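Local coordinates for virulence protein STM3117 (Salmonella enterica subsp. enterica serovar Typhimurium, PDB 3HUH) that promotes replication of the bacterium inside host macrophages and may take part in making and modifying the peptidoglycan of the cell wall, at residues Leu29-Ile34 against Asp132-Leu137. Numbering follows the deposited sequence.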
loop_
_atom_site.group_PDB
_atom_site.type_symbol
_atom_site.label_atom_id
_atom_site.label_comp_id
_atom_site.label_asym_id
_atom_site.label_seq_id
_atom_site.Cartn_x
_atom_site.Cartn_y
_atom_site.Cartn_z
ATOM N N LEU A 29 -1.023 -6.016 -5.435
ATOM C CA LEU A 29 -1.185 -5.310 -6.692
ATOM C C LEU A 29 -1.758 -6.313 -7.681
ATOM O O LEU A 29 -1.275 -7.439 -7.776
ATOM C CB LEU A 29 0.159 -4.798 -7.229
ATOM C CG LEU A 29 0.826 -3.624 -6.510
ATOM C CD1 LEU A 29 2.133 -3.270 -7.222
ATOM C CD2 LEU A 29 -0.122 -2.422 -6.512
ATOM N N THR A 30 -2.807 -5.913 -8.394
ATOM C CA THR A 30 -3.402 -6.776 -9.405
ATOM C C THR A 30 -2.828 -6.276 -10.722
ATOM O O THR A 30 -2.981 -5.107 -11.077
ATOM C CB THR A 30 -4.932 -6.675 -9.387
ATOM O OG1 THR A 30 -5.400 -7.159 -8.123
ATOM C CG2 THR A 30 -5.548 -7.522 -10.508
ATOM N N VAL A 31 -2.161 -7.170 -11.443
ATOM C CA VAL A 31 -1.494 -6.800 -12.686
ATOM C C VAL A 31 -1.874 -7.643 -13.900
ATOM O O VAL A 31 -2.363 -8.767 -13.766
ATOM C CB VAL A 31 0.041 -6.861 -12.488
ATOM C CG1 VAL A 31 0.452 -5.920 -11.362
ATOM C CG2 VAL A 31 0.471 -8.282 -12.162
ATOM N N SER A 32 -1.646 -7.094 -15.091
ATOM C CA SER A 32 -1.967 -7.824 -16.315
ATOM C C SER A 32 -0.980 -8.961 -16.569
ATOM O O SER A 32 -1.371 -10.050 -17.002
ATOM C CB SER A 32 -2.004 -6.869 -17.518
ATOM O OG SER A 32 -0.751 -6.248 -17.743
ATOM N N ASP A 33 0.296 -8.718 -16.287
ATOM C CA ASP A 33 1.325 -9.731 -16.496
ATOM C C ASP A 33 2.378 -9.706 -15.386
ATOM O O ASP A 33 3.206 -8.796 -15.314
ATOM C CB ASP A 33 2.006 -9.514 -17.847
ATOM C CG ASP A 33 2.931 -10.654 -18.215
ATOM O OD1 ASP A 33 2.426 -11.730 -18.603
ATOM O OD2 ASP A 33 4.160 -10.488 -18.095
ATOM N N ILE A 34 2.345 -10.719 -14.529
ATOM C CA ILE A 34 3.282 -10.805 -13.424
ATOM C C ILE A 34 4.748 -10.760 -13.870
ATOM O O ILE A 34 5.557 -10.074 -13.248
ATOM C CB ILE A 34 2.992 -12.068 -12.570
ATOM C CG1 ILE A 34 1.740 -11.816 -11.719
ATOM C CG2 ILE A 34 4.197 -12.418 -11.702
ATOM C CD1 ILE A 34 1.323 -12.971 -10.826
ATOM N N ASP A 132 4.565 2.227 -13.213
ATOM C CA ASP A 132 4.967 0.855 -13.459
ATOM C C ASP A 132 4.271 0.378 -14.735
ATOM O O ASP A 132 3.522 1.135 -15.354
ATOM C CB ASP A 132 4.683 -0.039 -12.232
ATOM C CG ASP A 132 3.217 -0.399 -12.053
ATOM O OD1 ASP A 132 2.343 0.080 -12.804
ATOM O OD2 ASP A 132 2.944 -1.192 -11.125
ATOM N N PRO A 133 4.516 -0.869 -15.156
ATOM C CA PRO A 133 3.895 -1.391 -16.382
ATOM C C PRO A 133 2.381 -1.290 -16.517
ATOM O O PRO A 133 1.857 -1.215 -17.637
ATOM C CB PRO A 133 4.380 -2.834 -16.415
ATOM C CG PRO A 133 5.743 -2.724 -15.833
ATOM C CD PRO A 133 5.499 -1.833 -14.630
ATOM N N ASP A 134 1.679 -1.275 -15.388
ATOM C CA ASP A 134 0.222 -1.207 -15.414
ATOM C C ASP A 134 -0.328 0.200 -15.232
ATOM O O ASP A 134 -1.535 0.405 -15.277
ATOM C CB ASP A 134 -0.359 -2.145 -14.353
ATOM C CG ASP A 134 -0.130 -3.611 -14.686
ATOM O OD1 ASP A 134 -0.990 -4.214 -15.366
ATOM O OD2 ASP A 134 0.922 -4.156 -14.287
ATOM N N GLY A 135 0.556 1.172 -15.030
ATOM C CA GLY A 135 0.100 2.538 -14.860
ATOM C C GLY A 135 0.012 3.000 -13.416
ATOM O O GLY A 135 -0.412 4.127 -13.149
ATOM N N ASN A 136 0.388 2.136 -12.477
ATOM C CA ASN A 136 0.363 2.525 -11.074
ATOM C C ASN A 136 1.344 3.682 -10.911
ATOM O O ASN A 136 2.396 3.714 -11.563
ATOM C CB ASN A 136 0.803 1.366 -10.173
ATOM C CG ASN A 136 -0.151 0.181 -10.227
ATOM O OD1 ASN A 136 0.275 -0.964 -10.382
ATOM N ND2 ASN A 136 -1.437 0.450 -10.090
ATOM N N LEU A 137 0.997 4.639 -10.060
ATOM C CA LEU A 137 1.882 5.772 -9.824
ATOM C C LEU A 137 2.845 5.397 -8.706
ATOM O O LEU A 137 2.422 4.993 -7.615
ATOM C CB LEU A 137 1.082 7.012 -9.428
ATOM C CG LEU A 137 1.911 8.287 -9.231
ATOM C CD1 LEU A 137 2.536 8.719 -10.558
ATOM C CD2 LEU A 137 1.023 9.381 -8.674
HETATM O O HOH W 1 1.747 -6.290 -15.709
#
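Asp134 reaches from the loop 132-137 to the backbone of Ser32, just past the end of strand 21-31, its CG anti to the carbonyl carbon (chi1 -68°). Its OD1 accepts from Ser32 N at 3.0 Å, nearly straight (164°) and on the syn side of the carboxylate. Ser32 OG also lies 3.1 Å from OD1, though its proton has another possible acceptor. Asp134 OD2 accepts a hydrogen bond from a water 2.7 Å away, which in turn accepts one from Asp33 N. A short acidic side chain suits this place, since its two oxygens serve successive backbone N-H groups, one directly and one through water.

Aliphatic groups pack against the polar ones. Val31, branched and apolar as suits a buried place, crosses Asp134 at about a right angle, its CB and CG1 each 3.4 Å from Asp134 OD2. Farther in, Leu29 slides past Asn136.

Asp132, short enough to fold back on its own turn, accepts at OD1 from Asp134 N, an Asx turn, and from Asn136 N, from opposite faces. Tyr41 OH is hydrogen-bonded to Asp132 OD2. Gly135 has phi 99°, where a CB would press on the preceding carbonyl O.

Asp134 thus ties the turn between two strands of one sheet to the end of strand 21-31, outermost within this chain in the other. Its bonds satisfy two strand-end N-H groups and probably stabilise its negative charge.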